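Local atomic coordinates of hypothetical protein PAE2307 (Pyrobaculum aerophilum, PDB entry 1WVQ), a protein that probably acts as an adenosine-specific kinase, belongs to an ancient conserved family, and carries a phosphorylated histidine. Residues A[13-18]-A[89-93]; A[19-23]-A[95-100]; A[46-50]-A[64-70]. One frame throughout, in Å; residues are numbered along the deposited sequence.

Contact 1: residues A[13-18]-A[89-93]; sequences VPIPQG and IYIRN
Y90 and R92, two residues apart and so on the same face of strand 87-92 in the five-stranded antiparallel sheet, reach across to the 13-18 connection, which leads from the three-stranded sheet to strand 20-25. The phenol of Y90 meets the loop edge-on: P14 O lies in the ring plane and accepts from Y90 OH at 2.7 Å, while the donor sits in the P14 carbonyl plane. V13 CG1 comes in obliquely to the same hydroxyl oxygen, at 3.4 Å. With CG anti to its carbonyl carbon (chi1 -79°) and the chain extended as far as NE, R92 runs alongside G18 and brings its guanidinium to the 16-18 backbone. R92 NH1 donates to Q17 O at 3.2 Å, with the acceptor tilted out of the guanidinium plane, and NH2 packs against P16 CB while forming a salt bridge with E69. A leucine in place of R92 would probably leave Q17 O without this donor and the E69 carboxylate without its positive mate. The backbone of G18, at phi 95° and psi -2°, suits glycine, since a CB would be jammed against the preceding carbonyl oxygen. One water joins the two ends, donating to G18 O at 2.7 Å and accepting from N93 N at 2.8 Å.

Contact 2: residues A[19-23]-A[95-100]; sequences TNVII and WPINVL
The flat amide of N20 lies against the pyrrolidine ring of P96, the two side chains crossing at about a right angle, with N20 CG and P96 CD 3.5 Å apart. Beyond it the W95 indole is only brushed: its CD1 meets N20 OD1 obliquely at 4.1 Å, the amide and indole planes 74° apart, while the indole also packs on P44 of a neighbouring subunit. This is the packing of a helix on an antiparallel sheet in an alpha+beta fold, helix 96-104 lying over strand 20-25; the axes of the pieces 96-100 and 20-23 approach to 10.3 Å, and their directions differ by 32°. Two residues further along the strand, I22 takes over from N20 on the same face. Its CG1 lies anti to the carbonyl carbon (chi1 -64°), and the extended chi2 carries CD1 forward among three aliphatic groups of the helix: V99 CG2 at 4.0 Å, L100 CD2 at 4.1 Å and P96 CB slightly farther away. V99 and L100 both approach I22 at a slant. Contacts of P96 and L100 with A115 extend this apolar layer to strand 111-116. At the start of the helix, W95 N donates to N98 OD1 at 2.9 Å in a nearly straight bond, entering from above the carbonyl plane.

Contact 3: residues A[46-50]-A[64-70]; sequences VKFGI and EANDEEL
Strands 47-53 and 60-65 run antiparallel, I50 and E64 forming a hydrogen-bonded pair and G49 and A65 a non-hydrogen-bonded one whose CA atoms are 4.3 Å apart. I50 N donates to E64 O, and E64 N returns a bond to I50 O. Past A65 the pairing continues with N66 N, which donates to F48 O at 3.2 Å, before the chain leaves the sheet. The N66 side chain then takes the place of a further strand residue: ND2 gives a bond of 2.8 Å to V46 O, in the plane of both amide and carbonyl, and OD1 accepts from F48 N, also at 2.8 Å. Placing CG between its own N and carbonyl carbon (chi1 69°) swings the amide back over the strand. There it crosses F48 at about a right angle, with ND2 3.4 Å from F48 CE1 and the two planes 39° apart. L70 CD1 rests on K47 O at 3.4 Å, and its CB lies by G49 N, where a side chain on G49 would clash with L70 O. D67 is the N-cap of helix 68-81, OD1 accepting from L70 N at 3.0 Å and weakly from E69 N. The arrangement is that of a beta hairpin whose second strand, at the edge of the sheet within this chain, leads through N66 and D67 into an N-capped helix.

The three contacts meet at the middle of the five-stranded sheet, where strand 87-92 of contact 1 lies between strand 20-25 of contact 2 and strand 47-53 of contact 3. On one side I91 N probably bonds to N20 O at 3.0 Å; on the other R92 N is 2.9 Å from K47 O. R92 also bridges contacts 1 and 3 through its side chain, NH2 lying 2.9 Å from E69 OE1. Contacts 2 and 3, with centres about 13 Å apart, touch only lightly, T19 CG2 to L70 CD2 at 4.1 Å. The phosphorylated H85 precedes strand 87-92 in sequence, so contact 1 involves the strand that follows the modified histidine.

Contact 1: residues A[13-18]-A[89-93]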
loop_
_atom_site.group_PDB
_atom_site.type_symbol
_atom_site.label_atom_id
_atom_site.label_comp_id
_atom_site.label_asym_id
_atom_site.label_seq_id
_atom_site.Cartn_x
_atom_site.Cartn_y
_atom_site.Cartn_z
ATOM N N VAL A 13 16.754 -5.214 -25.752
ATOM C CA VAL A 13 15.681 -6.056 -25.241
ATOM C C VAL A 13 14.637 -6.387 -26.301
ATOM O O VAL A 13 13.946 -5.501 -26.796
ATOM C CB VAL A 13 14.968 -5.369 -24.054
ATOM C CG1 VAL A 13 13.878 -6.284 -23.503
ATOM C CG2 VAL A 13 15.980 -5.014 -22.969
ATOM N N PRO A 14 14.520 -7.673 -26.668
ATOM C CA PRO A 14 13.535 -8.077 -27.676
ATOM C C PRO A 14 12.126 -8.040 -27.086
ATOM O O PRO A 14 11.897 -8.542 -25.988
ATOM C CB PRO A 14 13.937 -9.515 -28.010
ATOM C CG PRO A 14 15.370 -9.610 -27.601
ATOM C CD PRO A 14 15.403 -8.801 -26.328
ATOM N N ILE A 15 11.181 -7.445 -27.801
ATOM C CA ILE A 15 9.807 -7.406 -27.312
ATOM C C ILE A 15 8.854 -7.747 -28.455
ATOM O O ILE A 15 8.521 -6.889 -29.277
ATOM C CB ILE A 15 9.428 -6.018 -26.728
ATOM C CG1 ILE A 15 10.392 -5.639 -25.596
ATOM C CG2 ILE A 15 8.004 -6.057 -26.193
ATOM C CD1 ILE A 15 10.097 -4.295 -24.954
ATOM N N PRO A 16 8.427 -9.021 -28.540
ATOM C CA PRO A 16 7.506 -9.451 -29.600
ATOM C C PRO A 16 6.198 -8.670 -29.516
ATOM O O PRO A 16 5.796 -8.237 -28.436
ATOM C CB PRO A 16 7.300 -10.933 -29.298
ATOM C CG PRO A 16 8.575 -11.333 -28.645
ATOM C CD PRO A 16 8.851 -10.167 -27.720
ATOM N N GLN A 17 5.528 -8.493 -30.651
ATOM C CA GLN A 17 4.272 -7.757 -30.662
ATOM C C GLN A 17 3.271 -8.482 -29.770
ATOM O O GLN A 17 3.150 -9.710 -29.824
ATOM C CB GLN A 17 3.728 -7.653 -32.092
ATOM C CG GLN A 17 2.502 -6.757 -32.241
ATOM C CD GLN A 17 2.723 -5.346 -31.712
ATOM O OE1 GLN A 17 3.699 -4.674 -32.068
ATOM N NE2 GLN A 17 1.805 -4.883 -30.865
ATOM N N GLY A 18 2.563 -7.719 -28.945
ATOM C CA GLY A 18 1.586 -8.314 -28.059
ATOM C C GLY A 18 2.147 -8.590 -26.681
ATOM O O GLY A 18 1.434 -9.069 -25.801
ATOM N N ILE A 89 10.351 -10.011 -16.513
ATOM C CA ILE A 89 9.017 -10.564 -16.691
ATOM C C ILE A 89 8.504 -10.199 -18.077
ATOM O O ILE A 89 8.591 -9.048 -18.489
ATOM C CB ILE A 89 8.006 -9.976 -15.669
ATOM C CG1 ILE A 89 8.408 -10.346 -14.240
ATOM C CG2 ILE A 89 6.595 -10.490 -15.975
ATOM C CD1 ILE A 89 7.631 -9.584 -13.182
ATOM N N TYR A 90 7.996 -11.192 -18.799
ATOM C CA TYR A 90 7.386 -10.957 -20.105
ATOM C C TYR A 90 5.939 -11.409 -19.941
ATOM O O TYR A 90 5.676 -12.505 -19.430
ATOM C CB TYR A 90 8.059 -11.770 -21.220
ATOM C CG TYR A 90 9.290 -11.125 -21.827
ATOM C CD1 TYR A 90 10.557 -11.358 -21.302
ATOM C CD2 TYR A 90 9.187 -10.309 -22.957
ATOM C CE1 TYR A 90 11.700 -10.802 -21.885
ATOM C CE2 TYR A 90 10.325 -9.747 -23.549
ATOM C CZ TYR A 90 11.577 -10.004 -23.009
ATOM O OH TYR A 90 12.710 -9.503 -23.621
ATOM N N ILE A 91 5.003 -10.563 -20.360
ATOM C CA ILE A 91 3.587 -10.884 -20.241
ATOM C C ILE A 91 2.772 -10.665 -21.507
ATOM O O ILE A 91 3.037 -9.751 -22.292
ATOM C CB ILE A 91 2.890 -10.052 -19.132
ATOM C CG1 ILE A 91 3.233 -8.569 -19.293
ATOM C CG2 ILE A 91 3.261 -10.582 -17.757
ATOM C CD1 ILE A 91 2.398 -7.658 -18.409
ATOM N N ARG A 92 1.773 -11.528 -21.668
ATOM C CA ARG A 92 0.812 -11.482 -22.766
ATOM C C ARG A 92 -0.554 -11.617 -22.094
ATOM O O ARG A 92 -0.665 -12.197 -21.008
ATOM C CB ARG A 92 0.989 -12.662 -23.729
ATOM C CG ARG A 92 2.125 -12.554 -24.730
ATOM C CD ARG A 92 2.113 -13.797 -25.631
ATOM N NE ARG A 92 3.254 -13.862 -26.543
ATOM C CZ ARG A 92 3.385 -13.141 -27.654
ATOM N NH1 ARG A 92 2.442 -12.278 -28.019
ATOM N NH2 ARG A 92 4.472 -13.287 -28.402
ATOM N N ASN A 93 -1.583 -11.080 -22.739
ATOM C CA ASN A 93 -2.956 -11.149 -22.243
ATOM C C ASN A 93 -3.150 -10.448 -20.912
ATOM O O ASN A 93 -4.006 -10.819 -20.107
ATOM C CB ASN A 93 -3.393 -12.607 -22.159
ATOM C CG ASN A 93 -3.172 -13.332 -23.463
ATOM O OD1 ASN A 93 -3.605 -12.868 -24.524
ATOM N ND2 ASN A 93 -2.483 -14.468 -23.404
HETATM O O HOH W 1 -1.105 -9.944 -25.304
#

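Contact 2: residues A[19-23]-A[95-100]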
loop_
_atom_site.group_PDB
_atom_site.type_symbol
_atom_site.label_atom_id
_atom_site.label_comp_id
_atom_site.label_asym_id
_atom_site.label_seq_id
_atom_site.Cartn_x
_atom_site.Cartn_y
_atom_site.Cartn_z
ATOM N N THR A 19 3.429 -8.309 -26.478
ATOM C CA THR A 19 4.018 -8.548 -25.168
ATOM C C THR A 19 4.516 -7.258 -24.554
ATOM O O THR A 19 4.687 -6.245 -25.235
ATOM C CB THR A 19 5.227 -9.521 -25.222
ATOM O OG1 THR A 19 6.357 -8.864 -25.813
ATOM C CG2 THR A 19 4.881 -10.752 -26.031
ATOM N N ASN A 20 4.721 -7.310 -23.245
ATOM C CA ASN A 20 5.271 -6.194 -22.497
ATOM C C ASN A 20 6.346 -6.814 -21.633
ATOM O O ASN A 20 6.253 -7.984 -21.262
ATOM C CB ASN A 20 4.229 -5.537 -21.590
ATOM C CG ASN A 20 3.369 -4.524 -22.316
ATOM O OD1 ASN A 20 2.387 -4.874 -22.972
ATOM N ND2 ASN A 20 3.740 -3.257 -22.203
ATOM N N VAL A 21 7.371 -6.035 -21.325
ATOM C CA VAL A 21 8.447 -6.521 -20.478
ATOM C C VAL A 21 8.531 -5.635 -19.242
ATOM O O VAL A 21 8.268 -4.431 -19.306
ATOM C CB VAL A 21 9.810 -6.514 -21.234
ATOM C CG1 VAL A 21 10.292 -5.079 -21.463
ATOM C CG2 VAL A 21 10.847 -7.319 -20.456
ATOM N N ILE A 22 8.846 -6.258 -18.112
ATOM C CA ILE A 22 9.006 -5.562 -16.844
ATOM C C ILE A 22 10.354 -6.053 -16.331
ATOM O O ILE A 22 10.576 -7.260 -16.212
ATOM C CB ILE A 22 7.891 -5.931 -15.834
ATOM C CG1 ILE A 22 6.532 -5.472 -16.366
ATOM C CG2 ILE A 22 8.154 -5.260 -14.488
ATOM C CD1 ILE A 22 5.342 -5.998 -15.566
ATOM N N ILE A 23 11.264 -5.119 -16.077
ATOM C CA ILE A 23 12.598 -5.455 -15.592
ATOM C C ILE A 23 12.819 -4.731 -14.274
ATOM O O ILE A 23 12.498 -3.548 -14.142
ATOM C CB ILE A 23 13.688 -5.014 -16.602
ATOM C CG1 ILE A 23 13.376 -5.592 -17.984
ATOM C CG2 ILE A 23 15.069 -5.477 -16.129
ATOM C CD1 ILE A 23 14.299 -5.091 -19.074
ATOM N N TRP A 95 -1.708 -6.263 -19.248
ATOM C CA TRP A 95 -0.857 -5.089 -19.409
ATOM C C TRP A 95 -0.137 -4.838 -18.091
ATOM O O TRP A 95 -0.601 -5.269 -17.034
ATOM C CB TRP A 95 -1.699 -3.859 -19.756
ATOM C CG TRP A 95 -2.212 -3.846 -21.158
ATOM C CD1 TRP A 95 -1.491 -3.605 -22.293
ATOM C CD2 TRP A 95 -3.559 -4.068 -21.577
ATOM N NE1 TRP A 95 -2.307 -3.662 -23.393
ATOM C CE2 TRP A 95 -3.588 -3.947 -22.984
ATOM C CE3 TRP A 95 -4.752 -4.361 -20.901
ATOM C CZ2 TRP A 95 -4.761 -4.104 -23.734
ATOM C CZ3 TRP A 95 -5.923 -4.519 -21.644
ATOM C CH2 TRP A 95 -5.917 -4.390 -23.047
ATOM N N PRO A 96 1.006 -4.143 -18.134
ATOM C CA PRO A 96 1.726 -3.875 -16.886
ATOM C C PRO A 96 0.863 -3.218 -15.805
ATOM O O PRO A 96 0.987 -3.557 -14.635
ATOM C CB PRO A 96 2.879 -2.986 -17.345
ATOM C CG PRO A 96 3.196 -3.563 -18.697
ATOM C CD PRO A 96 1.816 -3.754 -19.304
ATOM N N ILE A 97 -0.022 -2.296 -16.180
ATOM C CA ILE A 97 -0.849 -1.658 -15.159
ATOM C C ILE A 97 -1.742 -2.652 -14.418
ATOM O O ILE A 97 -2.202 -2.368 -13.315
ATOM C CB ILE A 97 -1.740 -0.499 -15.720
ATOM C CG1 ILE A 97 -2.648 -0.995 -16.847
ATOM C CG2 ILE A 97 -0.854 0.663 -16.156
ATOM C CD1 ILE A 97 -3.693 0.041 -17.289
ATOM N N ASN A 98 -1.974 -3.823 -15.010
ATOM C CA ASN A 98 -2.807 -4.829 -14.356
ATOM C C ASN A 98 -2.051 -5.571 -13.253
ATOM O O ASN A 98 -2.674 -6.182 -12.388
ATOM C CB ASN A 98 -3.297 -5.896 -15.350
ATOM C CG ASN A 98 -4.127 -5.332 -16.485
ATOM O OD1 ASN A 98 -4.030 -5.770 -17.633
ATOM N ND2 ASN A 98 -4.933 -4.324 -16.170
ATOM N N VAL A 99 -0.721 -5.523 -13.280
ATOM C CA VAL A 99 0.079 -6.264 -12.301
ATOM C C VAL A 99 1.171 -5.495 -11.558
ATOM O O VAL A 99 1.729 -6.006 -10.588
ATOM C CB VAL A 99 0.778 -7.475 -12.984
ATOM C CG1 VAL A 99 -0.251 -8.378 -13.648
ATOM C CG2 VAL A 99 1.783 -6.975 -14.030
ATOM N N LEU A 100 1.468 -4.273 -11.979
ATOM C CA LEU A 100 2.555 -3.531 -11.348
ATOM C C LEU A 100 2.469 -3.242 -9.854
ATOM O O LEU A 100 3.467 -3.371 -9.155
ATOM C CB LEU A 100 2.828 -2.230 -12.116
ATOM C CG LEU A 100 3.673 -2.400 -13.387
ATOM C CD1 LEU A 100 3.633 -1.130 -14.219
ATOM C CD2 LEU A 100 5.104 -2.756 -13.005
#

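Contact 3: residues A[46-50]-A[64-70]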
loop_
_atom_site.group_PDB
_atom_site.type_symbol
_atom_site.label_atom_id
_atom_site.label_comp_id
_atom_site.label_asym_id
_atom_site.label_seq_id
_atom_site.Cartn_x
_atom_site.Cartn_y
_atom_site.Cartn_z
ATOM N N VAL A 46 -3.668 -14.386 -17.854
ATOM C CA VAL A 46 -2.317 -13.918 -18.125
ATOM C C VAL A 46 -1.357 -15.035 -18.530
ATOM O O VAL A 46 -1.387 -16.132 -17.973
ATOM C CB VAL A 46 -1.719 -13.163 -16.894
ATOM C CG1 VAL A 46 -1.555 -14.117 -15.704
ATOM C CG2 VAL A 46 -0.373 -12.529 -17.271
ATOM N N LYS A 47 -0.537 -14.752 -19.538
ATOM C CA LYS A 47 0.484 -15.689 -19.987
ATOM C C LYS A 47 1.774 -14.967 -19.640
ATOM O O LYS A 47 1.903 -13.767 -19.877
ATOM C CB LYS A 47 0.387 -15.942 -21.490
ATOM C CG LYS A 47 -0.882 -16.678 -21.900
ATOM C CD LYS A 47 -1.018 -18.003 -21.160
ATOM C CE LYS A 47 -2.287 -18.751 -21.576
ATOM N NZ LYS A 47 -2.574 -19.917 -20.697
ATOM N N PHE A 48 2.739 -15.680 -19.078
ATOM C CA PHE A 48 3.959 -15.003 -18.666
ATOM C C PHE A 48 5.168 -15.907 -18.521
ATOM O O PHE A 48 5.066 -17.134 -18.522
ATOM C CB PHE A 48 3.719 -14.343 -17.308
ATOM C CG PHE A 48 3.363 -15.329 -16.235
ATOM C CD1 PHE A 48 2.060 -15.810 -16.117
ATOM C CD2 PHE A 48 4.350 -15.864 -15.412
ATOM C CE1 PHE A 48 1.744 -16.813 -15.202
ATOM C CE2 PHE A 48 4.050 -16.871 -14.490
ATOM C CZ PHE A 48 2.742 -17.347 -14.387
ATOM N N GLY A 49 6.312 -15.252 -18.374
ATOM C CA GLY A 49 7.573 -15.924 -18.151
ATOM C C GLY A 49 8.291 -15.011 -17.177
ATOM O O GLY A 49 8.310 -13.799 -17.374
ATOM N N ILE A 50 8.840 -15.571 -16.106
ATOM C CA ILE A 50 9.567 -14.761 -15.133
ATOM C C ILE A 50 10.896 -15.434 -14.818
ATOM O O ILE A 50 10.958 -16.644 -14.609
ATOM C CB ILE A 50 8.726 -14.523 -13.822
ATOM C CG1 ILE A 50 9.530 -13.690 -12.811
ATOM C CG2 ILE A 50 8.255 -15.843 -13.245
ATOM C CD1 ILE A 50 10.426 -14.489 -11.870
ATOM N N GLU A 64 9.935 -19.380 -13.653
ATOM C CA GLU A 64 8.588 -19.954 -13.595
ATOM C C GLU A 64 7.859 -19.375 -14.808
ATOM O O GLU A 64 8.179 -18.273 -15.254
ATOM C CB GLU A 64 7.846 -19.529 -12.326
ATOM C CG GLU A 64 8.420 -20.048 -11.010
ATOM C CD GLU A 64 8.331 -21.560 -10.864
ATOM O OE1 GLU A 64 7.507 -22.187 -11.562
ATOM O OE2 GLU A 64 9.078 -22.120 -10.029
ATOM N N ALA A 65 6.877 -20.097 -15.338
ATOM C CA ALA A 65 6.149 -19.611 -16.505
ATOM C C ALA A 65 5.013 -20.540 -16.900
ATOM O O ALA A 65 5.028 -21.724 -16.574
ATOM C CB ALA A 65 7.110 -19.456 -17.686
ATOM N N ASN A 66 4.020 -19.996 -17.597
ATOM C CA ASN A 66 2.902 -20.806 -18.068
ATOM C C ASN A 66 2.850 -20.702 -19.589
ATOM O O ASN A 66 1.864 -21.070 -20.227
ATOM C CB ASN A 66 1.577 -20.359 -17.427
ATOM C CG ASN A 66 1.110 -18.992 -17.897
ATOM O OD1 ASN A 66 1.816 -18.278 -18.611
ATOM N ND2 ASN A 66 -0.098 -18.620 -17.486
ATOM N N ASP A 67 3.947 -20.210 -20.155
ATOM C CA ASP A 67 4.108 -20.041 -21.594
ATOM C C ASP A 67 5.605 -20.194 -21.867
ATOM O O ASP A 67 6.419 -19.390 -21.400
ATOM C CB ASP A 67 3.627 -18.654 -22.020
ATOM C CG ASP A 67 3.768 -18.415 -23.508
ATOM O OD1 ASP A 67 4.880 -18.580 -24.053
ATOM O OD2 ASP A 67 2.753 -18.048 -24.143
ATOM N N GLU A 68 5.971 -21.231 -22.614
ATOM C CA GLU A 68 7.379 -21.486 -22.891
ATOM C C GLU A 68 8.100 -20.410 -23.689
ATOM O O GLU A 68 9.299 -20.188 -23.496
ATOM C CB GLU A 68 7.541 -22.838 -23.579
ATOM C CG GLU A 68 7.126 -24.002 -22.698
ATOM C CD GLU A 68 7.799 -23.975 -21.326
ATOM O OE1 GLU A 68 9.044 -23.884 -21.264
ATOM O OE2 GLU A 68 7.079 -24.046 -20.307
ATOM N N GLU A 69 7.388 -19.747 -24.590
ATOM C CA GLU A 69 8.001 -18.692 -25.383
ATOM C C GLU A 69 8.433 -17.572 -24.437
ATOM O O GLU A 69 9.566 -17.093 -24.492
ATOM C CB GLU A 69 6.998 -18.148 -26.404
ATOM C CG GLU A 69 7.481 -16.926 -27.174
ATOM C CD GLU A 69 6.339 -16.209 -27.872
ATOM O OE1 GLU A 69 5.460 -15.661 -27.164
ATOM O OE2 GLU A 69 6.318 -16.195 -29.124
ATOM N N LEU A 70 7.519 -17.169 -23.563
ATOM C CA LEU A 70 7.805 -16.101 -22.618
ATOM C C LEU A 70 8.853 -16.506 -21.582
ATOM O O LEU A 70 9.645 -15.673 -21.133
ATOM C CB LEU A 70 6.507 -15.655 -21.947
ATOM C CG LEU A 70 5.433 -15.210 -22.953
ATOM C CD1 LEU A 70 4.185 -14.756 -22.204
ATOM C CD2 LEU A 70 5.971 -14.088 -23.834
#